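Local coordinates for chorismate synthase (Aquifex aeolicus, PDB 1Q1L), which catalyses the last step of chorismate biosynthesis, the anti-1,4-elimination of phosphate from 5-enolpyruvylshikimate-3-phosphate to give chorismate, with reduced FMN as cofactor, at residues S165-I170 with L202-F206; G229-A235 with I317-M323; V238-S244 with G310-G314; S5-L9 with A372-E377. One frame throughout, in Å; residues are numbered along the deposited sequence.

Contact 1: residues S165-I170 with L202-F206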
loop_
_atom_site.group_PDB
_atom_site.type_symbol
_atom_site.label_atom_id
_atom_site.label_comp_id
_atom_site.label_asym_id
_atom_site.label_seq_id
_atom_site.Cartn_x
_atom_site.Cartn_y
_atom_site.Cartn_z
ATOM N N SER A 165 24.500 -12.900 -12.135
ATOM C CA SER A 165 24.479 -14.012 -11.199
ATOM C C SER A 165 25.204 -15.230 -11.762
ATOM O O SER A 165 25.698 -15.219 -12.889
ATOM C CB SER A 165 23.036 -14.401 -10.879
ATOM O OG SER A 165 22.393 -14.928 -12.027
ATOM N N PHE A 166 25.258 -16.282 -10.960
ATOM C CA PHE A 166 25.905 -17.524 -11.367
ATOM C C PHE A 166 25.658 -18.580 -10.312
ATOM O O PHE A 166 25.509 -18.264 -9.133
ATOM C CB PHE A 166 27.411 -17.301 -11.576
ATOM C CG PHE A 166 28.075 -16.554 -10.460
ATOM C CD1 PHE A 166 28.417 -17.199 -9.277
ATOM C CD2 PHE A 166 28.323 -15.192 -10.577
ATOM C CE1 PHE A 166 28.995 -16.491 -8.225
ATOM C CE2 PHE A 166 28.897 -14.476 -9.531
ATOM C CZ PHE A 166 29.232 -15.127 -8.357
ATOM N N VAL A 167 25.605 -19.837 -10.739
ATOM C CA VAL A 167 25.369 -20.949 -9.827
ATOM C C VAL A 167 26.654 -21.313 -9.089
ATOM O O VAL A 167 27.734 -21.315 -9.677
ATOM C CB VAL A 167 24.855 -22.181 -10.603
ATOM C CG1 VAL A 167 24.638 -23.347 -9.655
ATOM C CG2 VAL A 167 23.563 -21.830 -11.325
ATOM N N VAL A 168 26.539 -21.620 -7.799
ATOM C CA VAL A 168 27.708 -21.978 -7.006
ATOM C C VAL A 168 27.658 -23.416 -6.496
ATOM O O VAL A 168 28.651 -23.934 -5.977
ATOM C CB VAL A 168 27.882 -21.027 -5.806
ATOM C CG1 VAL A 168 28.052 -19.602 -6.299
ATOM C CG2 VAL A 168 26.691 -21.134 -4.881
ATOM N N SER A 169 26.504 -24.059 -6.645
ATOM C CA SER A 169 26.348 -25.440 -6.206
ATOM C C SER A 169 25.065 -26.061 -6.737
ATOM O O SER A 169 24.032 -25.396 -6.834
ATOM C CB SER A 169 26.352 -25.519 -4.676
ATOM O OG SER A 169 25.185 -24.928 -4.127
ATOM N N ILE A 170 25.152 -27.335 -7.102
ATOM C CA ILE A 170 24.014 -28.107 -7.598
ATOM C C ILE A 170 24.120 -29.433 -6.872
ATOM O O ILE A 170 25.096 -30.163 -7.050
ATOM C CB ILE A 170 24.100 -28.380 -9.114
ATOM C CG1 ILE A 170 24.003 -27.071 -9.892
ATOM C CG2 ILE A 170 22.972 -29.315 -9.537
ATOM C CD1 ILE A 170 24.046 -27.261 -11.398
ATOM N N LEU A 202 24.892 -24.806 -17.321
ATOM C CA LEU A 202 24.350 -24.824 -15.965
ATOM C C LEU A 202 24.598 -23.482 -15.277
ATOM O O LEU A 202 24.385 -23.337 -14.072
ATOM C CB LEU A 202 25.008 -25.942 -15.153
ATOM C CG LEU A 202 24.791 -27.381 -15.637
ATOM C CD1 LEU A 202 25.816 -28.291 -14.985
ATOM C CD2 LEU A 202 23.372 -27.837 -15.310
ATOM N N ARG A 203 25.061 -22.507 -16.051
ATOM C CA ARG A 203 25.346 -21.171 -15.540
ATOM C C ARG A 203 26.347 -21.169 -14.385
ATOM O O ARG A 203 26.233 -20.362 -13.452
ATOM C CB ARG A 203 24.050 -20.469 -15.110
ATOM C CG ARG A 203 23.075 -20.126 -16.251
ATOM C CD ARG A 203 22.936 -18.613 -16.404
ATOM N NE ARG A 203 22.775 -18.014 -15.089
ATOM C CZ ARG A 203 23.381 -16.911 -14.674
ATOM N NH1 ARG A 203 24.203 -16.239 -15.469
ATOM N NH2 ARG A 203 23.191 -16.502 -13.433
ATOM N N ILE A 204 27.318 -22.079 -14.437
ATOM C CA ILE A 204 28.360 -22.119 -13.417
ATOM C C ILE A 204 29.508 -21.255 -13.944
ATOM O O ILE A 204 29.751 -21.200 -15.147
ATOM C CB ILE A 204 28.856 -23.561 -13.137
ATOM C CG1 ILE A 204 29.172 -24.277 -14.448
ATOM C CG2 ILE A 204 27.810 -24.322 -12.337
ATOM C CD1 ILE A 204 29.721 -25.684 -14.253
ATOM N N PRO A 205 30.217 -20.555 -13.047
ATOM C CA PRO A 205 31.339 -19.674 -13.381
ATOM C C PRO A 205 32.518 -20.307 -14.132
ATOM O O PRO A 205 33.381 -19.593 -14.631
ATOM C CB PRO A 205 31.767 -19.136 -12.016
ATOM C CG PRO A 205 30.539 -19.228 -11.202
ATOM C CD PRO A 205 29.981 -20.552 -11.597
ATOM N N PHE A 206 32.566 -21.634 -14.200
ATOM C CA PHE A 206 33.661 -22.314 -14.893
ATOM C C PHE A 206 33.117 -23.372 -15.844
ATOM O O PHE A 206 33.024 -24.548 -15.492
ATOM C CB PHE A 206 34.610 -22.954 -13.875
ATOM C CG PHE A 206 35.163 -21.980 -12.870
ATOM C CD1 PHE A 206 34.400 -21.573 -11.781
ATOM C CD2 PHE A 206 36.431 -21.434 -13.036
ATOM C CE1 PHE A 206 34.888 -20.637 -10.875
ATOM C CE2 PHE A 206 36.929 -20.496 -12.134
ATOM C CZ PHE A 206 36.155 -20.096 -11.052
#
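The guanidinium of R203 meets S165 at its edge, with S165 CA close to the guanidinium plane. R203 NH1 gives S165 O a weak, bent hydrogen bond (3.2 Å, 123° at the hydrogen). R203 NH2 also lies beside this serine, but modelled so near to OG that the detail there is doubtful. The other flat group, the F166 ring, is met obliquely by P205, whose CG comes 3.5 Å from F166 CD1; the proline and phenylalanine side chains cross at about a right angle, and Y193 of helix 187-197 packs against the ring edge-to-face. R203 reaches the strand through bends at chi2 and chi3 (-115° and -45°), which carry its tip past V167 to the level of S165. Its backbone meets the strand as well: V167 N donates to R203 O at 2.8 Å in an almost straight bond. V167 meets three loop residues besides R203. Its CG2 lies 3.2 Å from L202 O, its CB touches I204 CG2 (4.0 Å), and its carbonyl oxygen is 3.1 Å from P205 CD. Further along, I170 CD1 packs on L202 CD2 at 4.0 Å. Between these points V168 and S169 both face V230, a classic beta bulge on the other flank of strand 162-170. The loop between helices 187-197 and 210-221 is thus fixed to the strand by one strong backbone bond and apolar packing. The buried charge of R203 is probably balanced chiefly by its salt bridge to E198, while S360 bonds R203 NH2 and E364 bonds S165 OG, so helix 356-379 touches both loop and strand.

Contact 2: residues G229-A235 with I317-M323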
loop_
_atom_site.group_PDB
_atom_site.type_symbol
_atom_site.label_atom_id
_atom_site.label_comp_id
_atom_site.label_asym_id
_atom_site.label_seq_id
_atom_site.Cartn_x
_atom_site.Cartn_y
_atom_site.Cartn_z
ATOM N N GLY A 229 19.898 -26.396 -5.418
ATOM C CA GLY A 229 21.090 -25.642 -5.750
ATOM C C GLY A 229 21.175 -24.291 -5.074
ATOM O O GLY A 229 20.226 -23.828 -4.436
ATOM N N VAL A 230 22.328 -23.655 -5.220
ATOM C CA VAL A 230 22.553 -22.348 -4.635
ATOM C C VAL A 230 23.186 -21.441 -5.669
ATOM O O VAL A 230 24.066 -21.862 -6.425
ATOM C CB VAL A 230 23.495 -22.441 -3.418
ATOM C CG1 VAL A 230 23.800 -21.051 -2.894
ATOM C CG2 VAL A 230 22.863 -23.299 -2.332
ATOM N N PHE A 231 22.724 -20.199 -5.729
ATOM C CA PHE A 231 23.311 -19.243 -6.653
ATOM C C PHE A 231 23.509 -17.906 -5.964
ATOM O O PHE A 231 22.940 -17.650 -4.904
ATOM C CB PHE A 231 22.454 -19.064 -7.909
ATOM C CG PHE A 231 21.053 -18.625 -7.631
ATOM C CD1 PHE A 231 20.053 -19.560 -7.392
ATOM C CD2 PHE A 231 20.724 -17.274 -7.618
ATOM C CE1 PHE A 231 18.739 -19.152 -7.147
ATOM C CE2 PHE A 231 19.411 -16.861 -7.372
ATOM C CZ PHE A 231 18.422 -17.801 -7.139
ATOM N N GLU A 232 24.347 -17.065 -6.555
ATOM C CA GLU A 232 24.605 -15.755 -5.996
ATOM C C GLU A 232 24.200 -14.728 -7.039
ATOM O O GLU A 232 24.476 -14.888 -8.231
ATOM C CB GLU A 232 26.090 -15.616 -5.619
ATOM C CG GLU A 232 26.579 -16.774 -4.738
ATOM C CD GLU A 232 28.020 -16.641 -4.268
ATOM O OE1 GLU A 232 28.856 -16.100 -5.022
ATOM O OE2 GLU A 232 28.315 -17.102 -3.142
ATOM N N VAL A 233 23.507 -13.693 -6.589
ATOM C CA VAL A 233 23.058 -12.632 -7.477
ATOM C C VAL A 233 23.734 -11.371 -6.995
ATOM O O VAL A 233 23.837 -11.145 -5.793
ATOM C CB VAL A 233 21.525 -12.422 -7.384
ATOM C CG1 VAL A 233 21.065 -11.455 -8.474
ATOM C CG2 VAL A 233 20.818 -13.741 -7.506
ATOM N N PHE A 234 24.197 -10.545 -7.921
ATOM C CA PHE A 234 24.862 -9.317 -7.531
ATOM C C PHE A 234 24.403 -8.152 -8.386
ATOM O O PHE A 234 23.844 -8.338 -9.473
ATOM C CB PHE A 234 26.381 -9.475 -7.668
ATOM C CG PHE A 234 26.845 -9.629 -9.090
ATOM C CD1 PHE A 234 27.065 -8.514 -9.886
ATOM C CD2 PHE A 234 27.013 -10.891 -9.648
ATOM C CE1 PHE A 234 27.445 -8.654 -11.223
ATOM C CE2 PHE A 234 27.389 -11.038 -10.973
ATOM C CZ PHE A 234 27.607 -9.916 -11.763
ATOM N N ALA A 235 24.643 -6.951 -7.876
ATOM C CA ALA A 235 24.324 -5.716 -8.577
ATOM C C ALA A 235 25.534 -4.825 -8.357
ATOM O O ALA A 235 25.985 -4.657 -7.221
ATOM C CB ALA A 235 23.071 -5.070 -7.993
ATOM N N ILE A 317 26.176 -5.254 -4.316
ATOM C CA ILE A 317 25.107 -5.907 -3.567
ATOM C C ILE A 317 25.281 -7.384 -3.883
ATOM O O ILE A 317 25.348 -7.773 -5.052
ATOM C CB ILE A 317 23.707 -5.476 -4.045
ATOM C CG1 ILE A 317 23.557 -3.960 -3.934
ATOM C CG2 ILE A 317 22.646 -6.205 -3.235
ATOM C CD1 ILE A 317 23.804 -3.410 -2.545
ATOM N N VAL A 318 25.372 -8.210 -2.853
ATOM C CA VAL A 318 25.562 -9.635 -3.078
ATOM C C VAL A 318 24.580 -10.430 -2.257
ATOM O O VAL A 318 24.528 -10.301 -1.033
ATOM C CB VAL A 318 26.991 -10.070 -2.722
ATOM C CG1 VAL A 318 27.144 -11.586 -2.909
ATOM C CG2 VAL A 318 27.981 -9.324 -3.591
ATOM N N VAL A 319 23.814 -11.266 -2.946
ATOM C CA VAL A 319 22.793 -12.080 -2.310
ATOM C C VAL A 319 22.982 -13.554 -2.635
ATOM O O VAL A 319 23.178 -13.914 -3.792
ATOM C CB VAL A 319 21.390 -11.644 -2.797
ATOM C CG1 VAL A 319 20.325 -12.284 -1.961
ATOM C CG2 VAL A 319 21.287 -10.130 -2.766
ATOM N N ARG A 320 22.901 -14.401 -1.616
ATOM C CA ARG A 320 23.064 -15.845 -1.800
ATOM C C ARG A 320 21.680 -16.468 -1.633
ATOM O O ARG A 320 20.982 -16.191 -0.660
ATOM C CB ARG A 320 24.051 -16.395 -0.764
ATOM C CG ARG A 320 25.272 -15.498 -0.557
ATOM C CD ARG A 320 26.412 -16.237 0.140
ATOM N NE ARG A 320 26.947 -17.306 -0.696
ATOM C CZ ARG A 320 26.755 -18.602 -0.475
ATOM N NH1 ARG A 320 26.041 -19.011 0.567
ATOM N NH2 ARG A 320 27.265 -19.495 -1.312
ATOM N N VAL A 321 21.294 -17.311 -2.584
ATOM C CA VAL A 321 19.966 -17.904 -2.589
ATOM C C VAL A 321 19.963 -19.423 -2.692
ATOM O O VAL A 321 20.623 -20.000 -3.557
ATOM C CB VAL A 321 19.150 -17.309 -3.763
ATOM C CG1 VAL A 321 17.700 -17.729 -3.673
ATOM C CG2 VAL A 321 19.284 -15.785 -3.756
ATOM N N ALA A 322 19.188 -20.061 -1.817
ATOM C CA ALA A 322 19.103 -21.519 -1.781
ATOM C C ALA A 322 17.781 -22.049 -2.323
ATOM O O ALA A 322 16.700 -21.658 -1.865
ATOM C CB ALA A 322 19.312 -22.003 -0.349
HETATM N N MSE A 323 17.871 -22.942 -3.304
HETATM C CA MSE A 323 16.685 -23.542 -3.909
HETATM C C MSE A 323 16.606 -25.023 -3.543
HETATM O O MSE A 323 17.546 -25.775 -3.788
HETATM C CB MSE A 323 16.738 -23.406 -5.430
HETATM C CG MSE A 323 15.492 -23.917 -6.115
HETATM SE SE MSE A 323 15.736 -24.138 -8.002
HETATM C CE MSE A 323 16.362 -25.976 -7.956
#
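E232 OE2 is gripped by two nitrogens of R320, NE at 2.8 Å and NH2 at 3.2 Å, and also forms a salt bridge with K181. Both R320 donors come from the anti side of OE2 and tilt out of the carboxylate plane, to opposite faces of it. OE2 lies in the guanidinium plane, at its edge, so this is a side-on salt bridge to a single oxygen with the two planes almost perpendicular. The R320 chain turns at chi3 (66°) to bring NE and NH2 round to the neighbouring strand, where NH2 also comes within 4.1 Å of V230 CG1. E232 and R320 are a non-hydrogen-bonded pair of two antiparallel strands, their side chains side by side on one sheet face. Hydrogen-bonded pairs, each with two backbone bonds, join G229 to M323, F231 to V321, V233 to V319 and A235 to I317; F231 N, for example, donates to V321 O at 3.0 Å. On the sheet face opposite E232, the F231 ring lies beside V321, pointing the same way, and takes V321 CB over one face in a CH-pi contact, 3.8 Å from CB to the ring centroid. F231 CG stands between its backbone N and carbonyl carbon (chi1 58°), which leans the ring toward the neighbouring strand, its face against V321. F231 and V233 also pack on helix 356-379, whereas V230, R320 and A322 touch a second subunit. The M323 side chain, a selenomethionine, lies near A265 and I326, predicted FMN-binding residues. With Y183 bonding E232 OE1 and E270 pairing with R320 NH1, the charges on this largely buried face are probably well compensated within an alternating acid-base network.

Contact 3: residues V238-S244 with G310-G314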
loop_
_atom_site.group_PDB
_atom_site.type_symbol
_atom_site.label_atom_id
_atom_site.label_comp_id
_atom_site.label_asym_id
_atom_site.label_seq_id
_atom_site.Cartn_x
_atom_site.Cartn_y
_atom_site.Cartn_z
ATOM N N VAL A 238 25.832 0.338 -7.404
ATOM C CA VAL A 238 24.663 0.852 -6.717
ATOM C C VAL A 238 25.202 1.864 -5.713
ATOM O O VAL A 238 26.067 1.543 -4.899
ATOM C CB VAL A 238 23.907 -0.270 -5.975
ATOM C CG1 VAL A 238 22.738 0.312 -5.183
ATOM C CG2 VAL A 238 23.403 -1.300 -6.976
ATOM N N PRO A 239 24.713 3.108 -5.770
ATOM C CA PRO A 239 25.195 4.124 -4.833
ATOM C C PRO A 239 24.727 3.844 -3.409
ATOM O O PRO A 239 23.802 3.061 -3.193
ATOM C CB PRO A 239 24.589 5.408 -5.390
ATOM C CG PRO A 239 23.264 4.927 -5.915
ATOM C CD PRO A 239 23.650 3.650 -6.637
ATOM N N PRO A 240 25.368 4.482 -2.419
ATOM C CA PRO A 240 25.007 4.302 -1.012
ATOM C C PRO A 240 23.748 5.124 -0.798
ATOM O O PRO A 240 23.537 6.104 -1.503
ATOM C CB PRO A 240 26.184 4.930 -0.258
ATOM C CG PRO A 240 27.261 5.083 -1.284
ATOM C CD PRO A 240 26.525 5.379 -2.542
ATOM N N GLY A 241 22.919 4.742 0.163
ATOM C CA GLY A 241 21.729 5.530 0.425
ATOM C C GLY A 241 20.387 4.964 0.017
ATOM O O GLY A 241 19.365 5.555 0.351
ATOM N N LEU A 242 20.369 3.849 -0.704
ATOM C CA LEU A 242 19.101 3.255 -1.108
ATOM C C LEU A 242 18.565 2.425 0.048
ATOM O O LEU A 242 19.330 1.769 0.763
ATOM C CB LEU A 242 19.275 2.382 -2.350
ATOM C CG LEU A 242 19.821 3.084 -3.599
ATOM C CD1 LEU A 242 19.569 2.187 -4.804
ATOM C CD2 LEU A 242 19.127 4.432 -3.803
ATOM N N GLY A 243 17.247 2.444 0.226
ATOM C CA GLY A 243 16.651 1.726 1.333
ATOM C C GLY A 243 16.778 2.674 2.504
ATOM O O GLY A 243 17.362 3.744 2.355
ATOM N N SER A 244 16.257 2.307 3.669
ATOM C CA SER A 244 16.343 3.196 4.819
ATOM C C SER A 244 16.219 2.445 6.129
ATOM O O SER A 244 15.606 1.388 6.198
ATOM C CB SER A 244 15.251 4.268 4.747
ATOM O OG SER A 244 15.305 5.130 5.875
ATOM N N GLY A 310 20.376 -1.575 6.927
ATOM C CA GLY A 310 19.192 -1.334 6.123
ATOM C C GLY A 310 19.393 -0.447 4.907
ATOM O O GLY A 310 18.467 -0.251 4.123
ATOM N N ILE A 311 20.604 0.074 4.735
ATOM C CA ILE A 311 20.901 0.951 3.607
ATOM C C ILE A 311 22.045 0.389 2.759
ATOM O O ILE A 311 22.939 -0.275 3.291
ATOM C CB ILE A 311 21.299 2.357 4.117
ATOM C CG1 ILE A 311 20.201 2.916 5.030
ATOM C CG2 ILE A 311 21.520 3.290 2.956
ATOM C CD1 ILE A 311 20.613 4.185 5.769
ATOM N N THR A 312 22.019 0.653 1.447
ATOM C CA THR A 312 23.087 0.184 0.568
ATOM C C THR A 312 24.409 0.884 0.887
ATOM O O THR A 312 24.420 2.050 1.314
ATOM C CB THR A 312 22.766 0.404 -0.925
ATOM O OG1 THR A 312 22.389 1.768 -1.149
ATOM C CG2 THR A 312 21.642 -0.528 -1.366
ATOM N N ASN A 313 25.500 0.153 0.635
ATOM C CA ASN A 313 26.894 0.548 0.898
ATOM C C ASN A 313 27.680 1.275 -0.177
ATOM O O ASN A 313 28.608 2.025 0.116
ATOM C CB ASN A 313 27.719 -0.707 1.232
ATOM C CG ASN A 313 28.148 -0.741 2.654
ATOM O OD1 ASN A 313 28.793 -1.689 3.102
ATOM N ND2 ASN A 313 27.793 0.302 3.390
ATOM N N GLY A 314 27.347 1.010 -1.425
ATOM C CA GLY A 314 28.101 1.593 -2.504
ATOM C C GLY A 314 28.930 0.421 -2.982
ATOM O O GLY A 314 29.411 0.418 -4.105
HETATM O O HOH W 1 28.758 1.884 -6.271
#
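Segment 238-244 runs opposite in direction to 310-314, with P240 CA 4.4 Å from G314 CA and G243 beside I311; positive phi angles at G241, G243, G310 and G314 shape the turns. T312 occupies the middle of the contact. Its hydroxyl donates to P239 O at 2.8 Å, in the carbonyl plane on a lone pair, and accepts from L242 N at 2.9 Å, so the side chain bridges two loop peptides. OG1 reaches both because it stands between its own backbone N and carbonyl carbon (chi1 52°), while CG2 turns toward V238 CG1 and L242 CB. The backbone of T312 is held too: N donates to L242 O (3.0 Å), and O takes G241 N at 3.3 Å, a longer bond whose donor lies above the carbonyl plane. I311 lays CG2 against G241, 3.4 Å from its CA. At the far end P240 CG rests 3.8 Å from G314 CA, directly against the glycine backbone. V238 O receives G314 CA in a CA-H...O contact and is joined to G314 O by one water that donates to both. The loop after strand 229-236 is in this way stitched to the short strand 311-312 just ahead of strand 317-323. V238 and T312 pack on I317 at the start of that strand, L242 leans on L375 and K378 of helix 356-379, and P239 and P240 touch helix 384-399, where Y394 bonds P240 O. A second subunit lies alongside: its K124 bonds G241 O, and its Y125 bonds S244 OG.

Contact 4: residues S5-L9 with A372-E377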
loop_
_atom_site.group_PDB
_atom_site.type_symbol
_atom_site.label_atom_id
_atom_site.label_comp_id
_atom_site.label_asym_id
_atom_site.label_seq_id
_atom_site.Cartn_x
_atom_site.Cartn_y
_atom_site.Cartn_z
ATOM N N SER A 5 6.230 -5.747 -0.766
ATOM C CA SER A 5 5.547 -4.546 -1.326
ATOM C C SER A 5 6.549 -3.456 -1.702
ATOM O O SER A 5 7.370 -3.040 -0.886
ATOM C CB SER A 5 4.540 -3.996 -0.314
ATOM O OG SER A 5 3.813 -2.904 -0.853
ATOM N N LEU A 6 6.468 -2.997 -2.947
ATOM C CA LEU A 6 7.351 -1.955 -3.458
ATOM C C LEU A 6 6.924 -0.576 -2.959
ATOM O O LEU A 6 5.765 -0.373 -2.603
ATOM C CB LEU A 6 7.347 -1.986 -4.990
ATOM C CG LEU A 6 8.214 -3.052 -5.667
ATOM C CD1 LEU A 6 8.240 -4.332 -4.853
ATOM C CD2 LEU A 6 7.678 -3.308 -7.064
ATOM N N ARG A 7 7.863 0.366 -2.938
ATOM C CA ARG A 7 7.579 1.719 -2.470
ATOM C C ARG A 7 7.197 2.674 -3.602
ATOM O O ARG A 7 6.362 3.561 -3.417
ATOM C CB ARG A 7 8.799 2.300 -1.740
ATOM C CG ARG A 7 9.420 1.427 -0.650
ATOM C CD ARG A 7 8.590 1.374 0.622
ATOM N NE ARG A 7 7.511 0.393 0.545
ATOM C CZ ARG A 7 6.678 0.119 1.543
ATOM N NH1 ARG A 7 6.798 0.756 2.703
ATOM N NH2 ARG A 7 5.728 -0.794 1.384
ATOM N N TYR A 8 7.809 2.491 -4.770
ATOM C CA TYR A 8 7.562 3.366 -5.911
ATOM C C TYR A 8 6.915 2.680 -7.116
ATOM O O TYR A 8 5.888 3.143 -7.619
ATOM C CB TYR A 8 8.879 4.006 -6.347
ATOM C CG TYR A 8 8.720 5.130 -7.341
ATOM C CD1 TYR A 8 8.570 6.450 -6.911
ATOM C CD2 TYR A 8 8.726 4.878 -8.713
ATOM C CE1 TYR A 8 8.435 7.493 -7.826
ATOM C CE2 TYR A 8 8.590 5.909 -9.636
ATOM C CZ TYR A 8 8.448 7.215 -9.188
ATOM O OH TYR A 8 8.333 8.235 -10.104
ATOM N N LEU A 9 7.529 1.601 -7.595
ATOM C CA LEU A 9 6.998 0.873 -8.740
ATOM C C LEU A 9 5.809 0.034 -8.312
ATOM O O LEU A 9 5.620 -0.230 -7.123
ATOM C CB LEU A 9 8.056 -0.056 -9.337
ATOM C CG LEU A 9 9.285 0.566 -9.996
ATOM C CD1 LEU A 9 10.236 -0.549 -10.382
ATOM C CD2 LEU A 9 8.872 1.394 -11.210
ATOM N N ALA A 372 15.467 -1.078 -8.730
ATOM C CA ALA A 372 14.868 -0.032 -9.554
ATOM C C ALA A 372 13.863 0.715 -8.689
ATOM O O ALA A 372 13.783 1.945 -8.721
ATOM C CB ALA A 372 14.166 -0.643 -10.779
ATOM N N ASP A 373 13.095 -0.042 -7.915
ATOM C CA ASP A 373 12.103 0.533 -7.016
ATOM C C ASP A 373 12.778 1.461 -5.995
ATOM O O ASP A 373 12.359 2.609 -5.800
ATOM C CB ASP A 373 11.364 -0.587 -6.283
ATOM C CG ASP A 373 10.277 -0.062 -5.365
ATOM O OD1 ASP A 373 9.362 0.616 -5.874
ATOM O OD2 ASP A 373 10.339 -0.324 -4.142
ATOM N N ALA A 374 13.827 0.956 -5.354
ATOM C CA ALA A 374 14.559 1.720 -4.345
ATOM C C ALA A 374 15.263 2.941 -4.932
ATOM O O ALA A 374 15.431 3.945 -4.251
ATOM C CB ALA A 374 15.581 0.824 -3.654
ATOM N N LEU A 375 15.690 2.851 -6.187
ATOM C CA LEU A 375 16.364 3.975 -6.807
ATOM C C LEU A 375 15.336 5.066 -7.108
ATOM O O LEU A 375 15.576 6.241 -6.847
ATOM C CB LEU A 375 17.077 3.536 -8.086
ATOM C CG LEU A 375 17.972 4.605 -8.724
ATOM C CD1 LEU A 375 18.986 5.110 -7.710
ATOM C CD2 LEU A 375 18.675 4.024 -9.943
ATOM N N LEU A 376 14.182 4.671 -7.634
ATOM C CA LEU A 376 13.132 5.636 -7.943
ATOM C C LEU A 376 12.591 6.280 -6.672
ATOM O O LEU A 376 12.206 7.447 -6.681
ATOM C CB LEU A 376 12.005 4.954 -8.720
ATOM C CG LEU A 376 12.348 4.668 -10.185
ATOM C CD1 LEU A 376 11.322 3.711 -10.788
ATOM C CD2 LEU A 376 12.391 5.990 -10.959
ATOM N N GLU A 377 12.577 5.518 -5.579
ATOM C CA GLU A 377 12.111 6.001 -4.279
ATOM C C GLU A 377 13.007 7.140 -3.796
ATOM O O GLU A 377 12.540 8.123 -3.221
ATOM C CB GLU A 377 12.155 4.858 -3.255
ATOM C CG GLU A 377 11.764 5.238 -1.841
ATOM C CD GLU A 377 12.013 4.115 -0.836
ATOM O OE1 GLU A 377 11.529 4.223 0.312
ATOM O OE2 GLU A 377 12.697 3.125 -1.185
#
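D373 reaches out from its helix to three successive backbone N-H groups of the N-terminal segment. Its CB lies 4.0 Å from L6 CG, and the carboxylate carbon CG sits close to L6 CB. With CG anti to the backbone N (chi1 -178°), the carboxylate projects off the helix flank into the bend of residues 6-9. At the tip, OD2 accepts from R7 N at 2.8 Å through its syn lone pair. OD1 takes two donors: Y8 N at 2.7 Å, on the syn side and somewhat out of the carboxylate plane, and L9 N, also at 2.7 Å, nearly in line with the C-O bond. Both carboxylate oxygens are therefore used in holding the chain just before strand 10-14 against helix 356-379, one of the helices in the middle layer of this beta-alpha-beta sandwich. One turn further along, L376 CB lies over a face of the Y8 ring in a CH-pi contact, 3.7 Å from the centroid and offset toward the rim; the phenol oxygen bonds G381 O beyond the helix end. L9 CD2 and L376 CD1 are tightly packed at 3.4 Å, and L9 CD1 touches A372 CB, with C152 of helix 142-157 packing on both L9 and A372. R7 and E377 run side by side and meet through R7 CG, 3.6 Å from E377 OE1, while the charge of E377 is paired with R250 and R255.

In the fold
From the N terminus, residues 5-9 open contact 4, which closes only at helix 356-379 and so encloses the other three. Contact 1 comes first within this long loop: strand 162-170 is rejoined by 202-206 before contact 2 opens at 229-235. The chain then passes at once into 238-244, closes contact 3 at 310-314, and returns along 317-323 to close contact 2 round it; none cross. Contacts 1 and 2 share a sheet, since strands 162-170 and 229-236 are neighbours. Contact 3 touches contact 2 at the start of strand 317-323 and contact 4 along helix 356-379, while contacts 1 and 4 lie on opposite sides of the chain's centre.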